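Local coordinates for protein 4-amino-4-deoxychorismate lyase (Legionella pneumophila, PDB 3LUL) that belongs to the class IV aminotransferase family of pyridoxal phosphate-dependent proteins and carries its cofactor as a modified lysine, at residues B[116-121]-B[238-243]; B[160-165]-B[175-180]; B[122-127]-B[243-248]; B[181-186]-B[232-237]. All coordinates share one frame; numbering follows the deposited sequence. Where two conformers were deposited one is given.

Contact 1: B[116-121]-B[238-243]; sequences SIQKHP and SLQGIR. With PO4 (phosphate ion), chain G.
R243 and Q240 reach the 116-121 loop through bends in their chains. In R243, CG is anti to the backbone N (chi1 -175°), and a bend at chi2 follows. Q240 is bent at chi2 (-70°), and its amide meets the backbone of the loop. R243 grips H120 side-on. NE and NH2 both donate to H120 O, each at 2.9 Å, and this oxygen lies in the guanidinium plane. Q118 CB covers one guanidinium face, 3.5 Å from R243 CZ. The Q240 amide works in both directions. Its OE1 accepts from Q118 N at 2.8 Å, and its NE2 gives a weak bond to S116 O at 3.3 Å. The Q118 and Q240 amides are stacked, with planes 27° apart. One water bridges Q118 O, at 2.9 Å, and Q240 OE1, at 2.8 Å. S116 N and OG bind a phosphate ion, probably from the crystallisation liquor. The contact lies at the surface of the class IV aminotransferase fold. It ties the loop before strand 122-131 to a turn whose S238 OG bonds to the cofactor phosphate, at OP2 of the modified lysine at position 141.

Contact 2: B[160-165]-B[175-180]; sequences ADDALF and TTCANL
The D162 side chain passes T176 in the opposite direction and lies across T175, and each carboxylate oxygen meets one threonine hydroxyl. T176 OG1 donates to D162 OD1 at 2.5 Å, a short bond. It comes from the syn side, 29° out of the carboxylate plane. T175 OG1 donates to D162 OD2 at 3.2 Å, from above that plane. In D162, chi1 (-163°) puts CG anti to the backbone N, on the way to the threonines. A163 N also donates to OD1, at 2.8 Å, from the face opposite to T176 OG1. OD1 therefore has two donors, one of them from its own strand, and OD2 has T175 OG1. T175 OG1 accepts in turn from C177 N, which makes an ST turn at the start of 175-180. This turn follows strands 162-167 and 172-175, an antiparallel pair in the mixed sheet of the class IV aminotransferase fold. The buried carboxylate ties the first strand of the pair to the turn that leads into strand 179-184. L164 and L180 cross nearly perpendicularly, with their CD1 atoms 3.7 Å apart. L164 CD1 also touches T175 CG2. The F165 ring turns its edge to the T175-T176 backbone, with CE2 3.9 Å from T175 C. T176 lies across F165, and its CG2 is 3.9 Å from F165 CE2. F165 also makes a cation-pi contact with R131. T176 packs on L99 of the second subunit.

Contact 3: B[122-127]-B[243-248]; sequences VRLISI and RRVLSL
The R123 guanidinium has L246 CD2 over one face, 3.5 Å above the plane and offset toward the rim. The hydroxyl of S247 lies at its edge. In the conformer described, R123 NH1 donates to S247 OG at 2.9 Å, with the oxygen 26° out of the guanidinium plane. The R123 chain is extended from CG to NE and lies beside L246, both pointing the same way. S247 OG donates in turn to a water, which donates to L124 O. The two strands run parallel, their axes 4.7 Å apart and directions 28° apart. V122 N donates to R244 O, and L246 N donates to V122 O. L124 N bonds to S247 O at 2.8 Å. The pairing moves from V122 with V245 to R123 with S247, so a beta bulge at L246 adds one residue to the second strand. V122, V245, L124 and L248 share one mainly apolar sheet face. In the V122 conformer described, CG2 meets V245 CG2 at 3.6 Å. L124 CD1 meets V245 CG1, and L124 CB meets L248 CD1. L248 CD1 also lies 3.5 Å from S126 OG, whose hydroxyl bonds to D249. R244 points away and forms a salt bridge with D261. S247 OG thus probably serves as acceptor and donor at once, and its water link to L124 O would reinforce the backbone pairing beside the bulge.

Contact 4: B[181-186]-B[232-237]; sequences FLIENN and AVFLTN
A232 meets I183 in a hydrogen-bonded antiparallel pair. I183 N donates to A232 O at 2.8 Å, and A232 N returns a longer bond to I183 O at 3.3 Å. V233 faces L182 in the next, non-hydrogen-bonded pair. V233 CG2 and L182 CB are 4.2 Å apart, and V233 also packs on V245 of the following strand. F234 and F181 form the second hydrogen-bonded pair, with F181 N donating to F234 O and F234 N to F181 O. In F234, chi1 (70°) sets CG between the backbone N and the carbonyl carbon, and the ring then lies under F181 CB. That CB rests over the face, 3.6 Å from the F234 centroid, as a CH-pi contact. The two rings are near parallel, with planes 1° apart, but barely overlap. I183 CD1 lies at the edge of the F234 ring. These pairs join strands 179-184 and 232-237 within the mixed sheet of the class IV aminotransferase fold. The F181, I183 and F234 face is also lined by L188, and L206 of helix 201-212 packs on both phenylalanines. L235 packs on V245. T236 lies across F181, its CG2 touching F181 CE1 at 3.7 Å.

Overall arrangement
All four contacts reach one mixed sheet. Contacts 1 and 3 share R243, and their centres lie about 13 Å apart. Contact 2 is closest to contact 3, at about 7 Å between centres. L164 N lies 2.9 Å from I125 O. With the parallel pairing of contact 3, this puts strand 122-131 between strands 162-167 and 241-248. A side-chain link is added where D161 OD2 lies 2.7 Å from R123 N. Strand 241-248 then pairs with strand 232-237 of contact 4, where R243 O lies 2.8 Å from L235 N. Contacts 2 and 4 both use strand 179-184. N237 joins C177 of contact 2 to Q240 of contact 1, whose S238 leads on to the cofactor.

Contact 1: B[116-121]-B[238-243]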
# COMPACT_ATOMS: atom_id res chain seq x y z
N SER B 116 17.96 -13.61 -13.68
CA SER B 116 19.21 -13.14 -14.26
C SER B 116 19.61 -11.78 -13.68
O SER B 116 18.79 -10.88 -13.58
CB SER B 116 19.10 -12.99 -15.79
OG SER B 116 18.98 -14.24 -16.47
N ILE B 117 20.88 -11.63 -13.31
CA ILE B 117 21.42 -10.33 -12.93
C ILE B 117 21.52 -9.47 -14.20
O ILE B 117 22.12 -9.86 -15.17
CB ILE B 117 22.75 -10.45 -12.15
CG1 ILE B 117 22.45 -11.01 -10.74
CG2 ILE B 117 23.42 -9.08 -11.99
CD1 ILE B 117 23.68 -11.50 -9.97
N GLN B 118 20.86 -8.32 -14.17
CA GLN B 118 20.84 -7.37 -15.28
C GLN B 118 22.10 -6.49 -15.23
O GLN B 118 22.35 -5.84 -14.22
CB GLN B 118 19.60 -6.51 -15.19
CG GLN B 118 18.30 -7.29 -15.39
CD GLN B 118 17.27 -7.07 -14.27
OE1 GLN B 118 17.11 -5.96 -13.75
NE2 GLN B 118 16.57 -8.15 -13.89
N LYS B 119 22.90 -6.48 -16.29
CA LYS B 119 24.19 -5.72 -16.26
C LYS B 119 24.22 -4.44 -17.14
O LYS B 119 25.12 -3.60 -16.97
CB LYS B 119 25.42 -6.61 -16.47
CG LYS B 119 25.30 -7.74 -17.52
CD LYS B 119 26.30 -8.86 -17.20
CE LYS B 119 26.68 -9.67 -18.43
NZ LYS B 119 25.50 -10.19 -19.19
N HIS B 120 23.23 -4.28 -18.02
CA HIS B 120 23.01 -3.00 -18.72
C HIS B 120 22.69 -1.86 -17.71
O HIS B 120 21.94 -2.07 -16.75
CB HIS B 120 21.94 -3.14 -19.83
CG HIS B 120 20.57 -3.54 -19.36
ND1 HIS B 120 19.46 -2.73 -19.53
CD2 HIS B 120 20.10 -4.67 -18.76
CE1 HIS B 120 18.39 -3.33 -19.05
NE2 HIS B 120 18.75 -4.50 -18.57
N PRO B 121 23.28 -0.66 -17.91
CA PRO B 121 22.96 0.41 -16.95
C PRO B 121 21.52 0.89 -17.05
O PRO B 121 20.92 0.80 -18.12
CB PRO B 121 23.91 1.53 -17.34
CG PRO B 121 25.01 0.85 -18.04
CD PRO B 121 24.36 -0.24 -18.81
N SER B 238 19.43 -6.39 -2.71
CA SER B 238 19.99 -7.71 -2.38
C SER B 238 20.05 -8.58 -3.59
O SER B 238 20.98 -9.34 -3.73
CB SER B 238 19.13 -8.43 -1.32
OG SER B 238 19.28 -7.86 -0.07
N LEU B 239 19.06 -8.49 -4.47
CA LEU B 239 19.03 -9.37 -5.65
C LEU B 239 19.98 -8.97 -6.74
O LEU B 239 20.59 -9.83 -7.38
CB LEU B 239 17.63 -9.54 -6.23
CG LEU B 239 16.60 -10.18 -5.33
CD1 LEU B 239 15.22 -10.18 -6.05
CD2 LEU B 239 17.02 -11.57 -4.93
N GLN B 240 20.12 -7.67 -6.98
CA GLN B 240 20.94 -7.20 -8.10
C GLN B 240 22.32 -6.70 -7.68
O GLN B 240 23.16 -6.56 -8.54
CB GLN B 240 20.16 -6.13 -8.91
CG GLN B 240 18.95 -6.69 -9.72
CD GLN B 240 19.34 -7.57 -10.92
OE1 GLN B 240 20.41 -7.37 -11.56
NE2 GLN B 240 18.48 -8.55 -11.25
N GLY B 241 22.55 -6.47 -6.39
CA GLY B 241 23.76 -5.85 -5.91
C GLY B 241 23.79 -4.43 -6.42
O GLY B 241 22.79 -3.70 -6.33
N ILE B 242 24.92 -4.03 -6.97
CA ILE B 242 25.09 -2.69 -7.48
C ILE B 242 24.66 -2.67 -8.95
O ILE B 242 25.12 -3.52 -9.75
CB ILE B 242 26.56 -2.21 -7.32
CG1 ILE B 242 26.85 -1.92 -5.85
CG2 ILE B 242 26.83 -0.99 -8.20
CD1 ILE B 242 28.29 -1.58 -5.53
N ARG B 243 23.83 -1.69 -9.29
CA ARG B 243 23.35 -1.48 -10.66
C ARG B 243 23.75 -0.06 -11.05
O ARG B 243 23.46 0.91 -10.34
CB ARG B 243 21.85 -1.67 -10.72
CG ARG B 243 21.21 -1.59 -12.13
CD ARG B 243 21.12 -2.97 -12.83
NE ARG B 243 20.70 -2.83 -14.25
CZ ARG B 243 19.47 -3.01 -14.72
NH1 ARG B 243 18.45 -3.31 -13.92
NH2 ARG B 243 19.22 -2.84 -16.03
P PO4 G . 15.46 -14.44 -16.48
O1 PO4 G . 15.06 -15.44 -15.42
O2 PO4 G . 16.65 -14.95 -17.26
O3 PO4 G . 14.35 -14.19 -17.44
O4 PO4 G . 15.80 -13.17 -15.72
O HOH W 1 22.60 -5.60 -11.31

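Contact 2: B[160-165]-B[175-180]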
# COMPACT_ATOMS: atom_id res chain seq x y z
N ALA B 160 12.12 4.65 -20.03
CA ALA B 160 13.06 4.44 -18.92
C ALA B 160 12.89 3.05 -18.32
O ALA B 160 12.05 2.27 -18.77
CB ALA B 160 12.85 5.49 -17.87
N ASP B 161 13.67 2.75 -17.29
CA ASP B 161 13.64 1.45 -16.63
C ASP B 161 13.00 1.46 -15.24
O ASP B 161 12.38 0.48 -14.84
CB ASP B 161 15.06 0.90 -16.52
CG ASP B 161 15.72 0.75 -17.88
OD1 ASP B 161 15.12 0.07 -18.75
OD2 ASP B 161 16.77 1.36 -18.11
N ASP B 162 13.18 2.54 -14.50
CA ASP B 162 12.77 2.57 -13.08
C ASP B 162 12.51 4.02 -12.75
O ASP B 162 12.82 4.92 -13.56
CB ASP B 162 13.87 1.92 -12.23
CG ASP B 162 13.41 1.50 -10.81
OD1 ASP B 162 12.23 1.74 -10.42
OD2 ASP B 162 14.28 0.95 -10.09
N ALA B 163 11.90 4.24 -11.59
CA ALA B 163 11.46 5.55 -11.12
C ALA B 163 12.16 5.88 -9.82
O ALA B 163 12.40 4.98 -9.00
CB ALA B 163 9.96 5.52 -10.88
N LEU B 164 12.47 7.16 -9.65
CA LEU B 164 13.12 7.73 -8.49
C LEU B 164 12.16 8.67 -7.75
O LEU B 164 11.56 9.60 -8.35
CB LEU B 164 14.36 8.49 -8.91
CG LEU B 164 15.25 9.02 -7.81
CD1 LEU B 164 15.92 7.89 -6.99
CD2 LEU B 164 16.35 9.92 -8.48
N PHE B 165 11.99 8.43 -6.46
CA PHE B 165 11.14 9.23 -5.59
C PHE B 165 11.92 10.27 -4.76
O PHE B 165 13.07 10.05 -4.34
CB PHE B 165 10.36 8.35 -4.62
CG PHE B 165 9.55 7.30 -5.31
CD1 PHE B 165 8.26 7.56 -5.75
CD2 PHE B 165 10.07 6.04 -5.51
CE1 PHE B 165 7.48 6.59 -6.37
CE2 PHE B 165 9.30 5.04 -6.15
CZ PHE B 165 8.00 5.33 -6.59
N THR B 175 14.56 4.35 -5.31
CA THR B 175 13.72 3.94 -6.42
C THR B 175 12.57 3.01 -5.99
O THR B 175 12.26 2.89 -4.80
CB THR B 175 14.56 3.27 -7.57
OG1 THR B 175 14.98 1.97 -7.17
CG2 THR B 175 15.76 4.17 -7.97
N THR B 176 11.95 2.35 -6.96
CA THR B 176 10.91 1.33 -6.67
C THR B 176 11.43 0.07 -5.98
O THR B 176 10.66 -0.71 -5.43
CB THR B 176 10.19 0.88 -7.93
OG1 THR B 176 11.09 0.15 -8.79
CG2 THR B 176 9.57 2.08 -8.67
N CYS B 177 12.74 -0.16 -6.06
CA CYS B 177 13.31 -1.41 -5.55
C CYS B 177 14.75 -1.34 -5.05
O CYS B 177 15.35 -2.38 -4.77
CB CYS B 177 13.22 -2.45 -6.69
SG CYS B 177 14.31 -2.07 -8.07
N ALA B 178 15.29 -0.14 -4.89
CA ALA B 178 16.70 0.00 -4.62
C ALA B 178 17.03 1.34 -3.98
O ALA B 178 16.31 2.34 -4.17
CB ALA B 178 17.50 -0.21 -5.93
N ASN B 179 18.10 1.33 -3.17
CA ASN B 179 18.65 2.54 -2.61
C ASN B 179 19.56 3.20 -3.66
O ASN B 179 20.05 2.53 -4.58
CB ASN B 179 19.44 2.24 -1.33
CG ASN B 179 18.53 1.81 -0.17
OD1 ASN B 179 18.60 0.69 0.30
ND2 ASN B 179 17.65 2.72 0.27
N LEU B 180 19.77 4.49 -3.50
CA LEU B 180 20.61 5.29 -4.40
C LEU B 180 21.86 5.81 -3.74
O LEU B 180 21.83 6.30 -2.61
CB LEU B 180 19.83 6.49 -4.94
CG LEU B 180 20.57 7.33 -5.99
CD1 LEU B 180 19.61 7.84 -7.08
CD2 LEU B 180 21.23 8.51 -5.36

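Contact 3: B[122-127]-B[243-248]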
# COMPACT_ATOMS: atom_id res chain seq x y z
N VAL B 122 20.98 1.34 -15.93
CA VAL B 122 19.55 1.66 -15.83
C VAL B 122 19.26 3.12 -16.16
O VAL B 122 20.04 4.00 -15.86
CB VAL B 122 18.98 1.35 -14.43
CG1 VAL B 122 19.03 -0.14 -14.19
CG2 VAL B 122 19.73 2.06 -13.36
N ARG B 123 18.10 3.33 -16.78
CA ARG B 123 17.57 4.66 -17.05
C ARG B 123 16.45 4.98 -16.05
O ARG B 123 15.50 4.20 -15.89
CB ARG B 123 17.06 4.76 -18.49
CG ARG B 123 18.13 4.69 -19.57
CD ARG B 123 17.59 5.20 -20.89
NE ARG B 123 18.56 5.24 -21.98
CZ ARG B 123 19.36 6.27 -22.23
NH1 ARG B 123 19.34 7.34 -21.44
NH2 ARG B 123 20.21 6.23 -23.25
N LEU B 124 16.57 6.13 -15.38
CA LEU B 124 15.61 6.58 -14.35
C LEU B 124 14.83 7.81 -14.79
O LEU B 124 15.35 8.62 -15.56
CB LEU B 124 16.34 6.94 -13.07
CG LEU B 124 17.16 5.83 -12.42
CD1 LEU B 124 17.84 6.33 -11.14
CD2 LEU B 124 16.28 4.63 -12.10
N ILE B 125 13.60 7.92 -14.29
CA ILE B 125 12.83 9.15 -14.36
C ILE B 125 12.41 9.55 -12.97
O ILE B 125 12.24 8.70 -12.09
CB ILE B 125 11.58 9.08 -15.32
CG1 ILE B 125 10.68 7.89 -15.02
CG2 ILE B 125 12.03 9.12 -16.83
CD1 ILE B 125 9.24 8.23 -14.72
N SER B 126 12.28 10.85 -12.73
CA SER B 126 11.87 11.36 -11.43
C SER B 126 10.35 11.33 -11.37
O SER B 126 9.70 11.79 -12.30
CB SER B 126 12.32 12.81 -11.26
OG SER B 126 13.72 12.95 -11.21
N ILE B 127 9.79 10.89 -10.27
CA ILE B 127 8.35 10.88 -10.07
C ILE B 127 7.89 12.26 -9.54
O ILE B 127 8.57 12.87 -8.71
CB ILE B 127 8.00 9.73 -9.11
CG1 ILE B 127 8.19 8.37 -9.85
CG2 ILE B 127 6.62 9.86 -8.52
CD1 ILE B 127 7.18 8.02 -10.93
N ARG B 243 23.83 -1.69 -9.29
CA ARG B 243 23.35 -1.48 -10.66
C ARG B 243 23.75 -0.06 -11.05
O ARG B 243 23.46 0.91 -10.34
CB ARG B 243 21.85 -1.67 -10.72
CG ARG B 243 21.21 -1.59 -12.13
CD ARG B 243 21.12 -2.97 -12.83
NE ARG B 243 20.70 -2.83 -14.25
CZ ARG B 243 19.47 -3.01 -14.72
NH1 ARG B 243 18.45 -3.31 -13.92
NH2 ARG B 243 19.22 -2.84 -16.03
N ARG B 244 24.44 0.05 -12.19
CA ARG B 244 24.92 1.34 -12.65
C ARG B 244 23.77 2.11 -13.26
O ARG B 244 22.88 1.51 -13.86
CB ARG B 244 26.04 1.15 -13.68
CG ARG B 244 27.28 0.46 -13.12
CD ARG B 244 28.20 0.01 -14.25
NE ARG B 244 29.23 -0.93 -13.76
CZ ARG B 244 30.45 -0.61 -13.31
NH1 ARG B 244 30.88 0.65 -13.29
NH2 ARG B 244 31.27 -1.57 -12.90
N VAL B 245 23.81 3.42 -13.10
CA VAL B 245 22.77 4.32 -13.63
C VAL B 245 23.32 5.12 -14.82
O VAL B 245 24.33 5.81 -14.71
CB VAL B 245 22.22 5.26 -12.55
CG1 VAL B 245 21.23 6.32 -13.14
CG2 VAL B 245 21.52 4.46 -11.44
N LEU B 246 22.66 4.98 -15.96
CA LEU B 246 23.02 5.67 -17.19
C LEU B 246 22.46 7.08 -17.23
O LEU B 246 23.11 7.99 -17.72
CB LEU B 246 22.55 4.89 -18.43
CG LEU B 246 22.80 5.52 -19.82
CD1 LEU B 246 24.27 5.84 -20.06
CD2 LEU B 246 22.27 4.61 -20.92
N SER B 247 21.26 7.27 -16.70
CA SER B 247 20.60 8.56 -16.81
C SER B 247 19.49 8.77 -15.80
O SER B 247 18.87 7.80 -15.37
CB SER B 247 20.03 8.75 -18.22
OG SER B 247 19.04 7.77 -18.56
N LEU B 248 19.23 10.05 -15.50
CA LEU B 248 18.05 10.48 -14.75
C LEU B 248 17.37 11.57 -15.60
O LEU B 248 17.98 12.60 -15.86
CB LEU B 248 18.42 11.06 -13.39
CG LEU B 248 17.26 11.69 -12.59
CD1 LEU B 248 16.09 10.68 -12.29
CD2 LEU B 248 17.78 12.36 -11.34
O HOH W 2 16.62 8.70 -18.08

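Contact 4: B[181-186]-B[232-237]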
# COMPACT_ATOMS: atom_id res chain seq x y z
N PHE B 181 22.95 5.77 -4.50
CA PHE B 181 24.26 6.31 -4.12
C PHE B 181 24.71 7.20 -5.27
O PHE B 181 24.38 6.95 -6.43
CB PHE B 181 25.29 5.19 -3.92
CG PHE B 181 25.16 4.46 -2.58
CD1 PHE B 181 24.23 3.45 -2.41
CD2 PHE B 181 26.03 4.73 -1.55
CE1 PHE B 181 24.13 2.78 -1.22
CE2 PHE B 181 25.93 4.05 -0.35
CZ PHE B 181 24.96 3.09 -0.18
N LEU B 182 25.49 8.23 -4.96
CA LEU B 182 26.24 8.91 -6.00
C LEU B 182 27.67 9.11 -5.60
O LEU B 182 28.05 8.97 -4.43
CB LEU B 182 25.56 10.22 -6.37
CG LEU B 182 25.35 11.23 -5.27
CD1 LEU B 182 26.62 12.02 -5.21
CD2 LEU B 182 24.13 12.17 -5.46
N ILE B 183 28.50 9.41 -6.59
CA ILE B 183 29.92 9.65 -6.38
C ILE B 183 30.21 11.02 -6.96
O ILE B 183 29.83 11.30 -8.09
CB ILE B 183 30.82 8.63 -7.10
CG1 ILE B 183 30.61 7.23 -6.51
CG2 ILE B 183 32.25 9.03 -6.93
CD1 ILE B 183 31.31 6.15 -7.25
N GLU B 184 30.84 11.88 -6.17
CA GLU B 184 31.35 13.14 -6.66
C GLU B 184 32.72 13.40 -6.02
O GLU B 184 32.85 13.33 -4.79
CB GLU B 184 30.37 14.25 -6.27
CG GLU B 184 30.80 15.65 -6.72
CD GLU B 184 29.79 16.70 -6.28
OE1 GLU B 184 29.58 16.85 -5.05
OE2 GLU B 184 29.20 17.36 -7.17
N ASN B 185 33.70 13.71 -6.88
CA ASN B 185 35.09 13.93 -6.47
C ASN B 185 35.60 12.83 -5.54
O ASN B 185 36.17 13.10 -4.49
CB ASN B 185 35.27 15.32 -5.80
CG ASN B 185 34.72 16.46 -6.64
OD1 ASN B 185 34.78 16.42 -7.87
ND2 ASN B 185 34.15 17.47 -5.98
N ASN B 186 35.35 11.57 -5.95
CA ASN B 186 35.75 10.36 -5.23
C ASN B 186 35.17 10.19 -3.83
O ASN B 186 35.72 9.44 -3.01
CB ASN B 186 37.29 10.26 -5.15
CG ASN B 186 37.92 10.13 -6.51
OD1 ASN B 186 37.33 9.57 -7.42
ND2 ASN B 186 39.17 10.62 -6.64
N ALA B 232 29.06 9.87 -10.95
CA ALA B 232 28.35 8.62 -11.22
C ALA B 232 27.26 8.46 -10.21
O ALA B 232 27.32 9.07 -9.14
CB ALA B 232 29.27 7.42 -11.13
N VAL B 233 26.32 7.60 -10.57
CA VAL B 233 25.16 7.31 -9.78
C VAL B 233 24.92 5.84 -9.92
O VAL B 233 25.03 5.27 -11.03
CB VAL B 233 23.89 8.04 -10.27
CG1 VAL B 233 22.70 7.68 -9.41
CG2 VAL B 233 24.11 9.60 -10.28
N PHE B 234 24.55 5.21 -8.81
CA PHE B 234 24.26 3.73 -8.85
C PHE B 234 23.26 3.32 -7.77
O PHE B 234 22.99 4.05 -6.82
CB PHE B 234 25.55 2.89 -8.78
CG PHE B 234 26.26 2.91 -7.45
CD1 PHE B 234 25.88 2.05 -6.42
CD2 PHE B 234 27.31 3.80 -7.21
CE1 PHE B 234 26.56 2.06 -5.21
CE2 PHE B 234 27.99 3.82 -5.99
CZ PHE B 234 27.62 2.96 -4.99
N LEU B 235 22.68 2.14 -7.95
CA LEU B 235 21.63 1.65 -7.05
C LEU B 235 22.04 0.35 -6.38
O LEU B 235 22.88 -0.36 -6.90
CB LEU B 235 20.38 1.37 -7.85
CG LEU B 235 19.89 2.50 -8.76
CD1 LEU B 235 18.71 2.01 -9.62
CD2 LEU B 235 19.51 3.72 -7.94
N THR B 236 21.42 0.03 -5.25
CA THR B 236 21.77 -1.17 -4.52
C THR B 236 20.51 -1.90 -4.07
O THR B 236 19.54 -1.28 -3.62
CB THR B 236 22.66 -0.86 -3.26
OG1 THR B 236 21.92 -0.07 -2.31
CG2 THR B 236 23.96 -0.09 -3.62
N ASN B 237 20.54 -3.22 -4.18
CA ASN B 237 19.59 -4.09 -3.52
C ASN B 237 20.13 -5.52 -3.44
O ASN B 237 21.20 -5.81 -3.99
CB ASN B 237 18.19 -4.03 -4.15
CG ASN B 237 18.12 -4.59 -5.56
OD1 ASN B 237 18.95 -5.40 -5.98
ND2 ASN B 237 17.09 -4.17 -6.31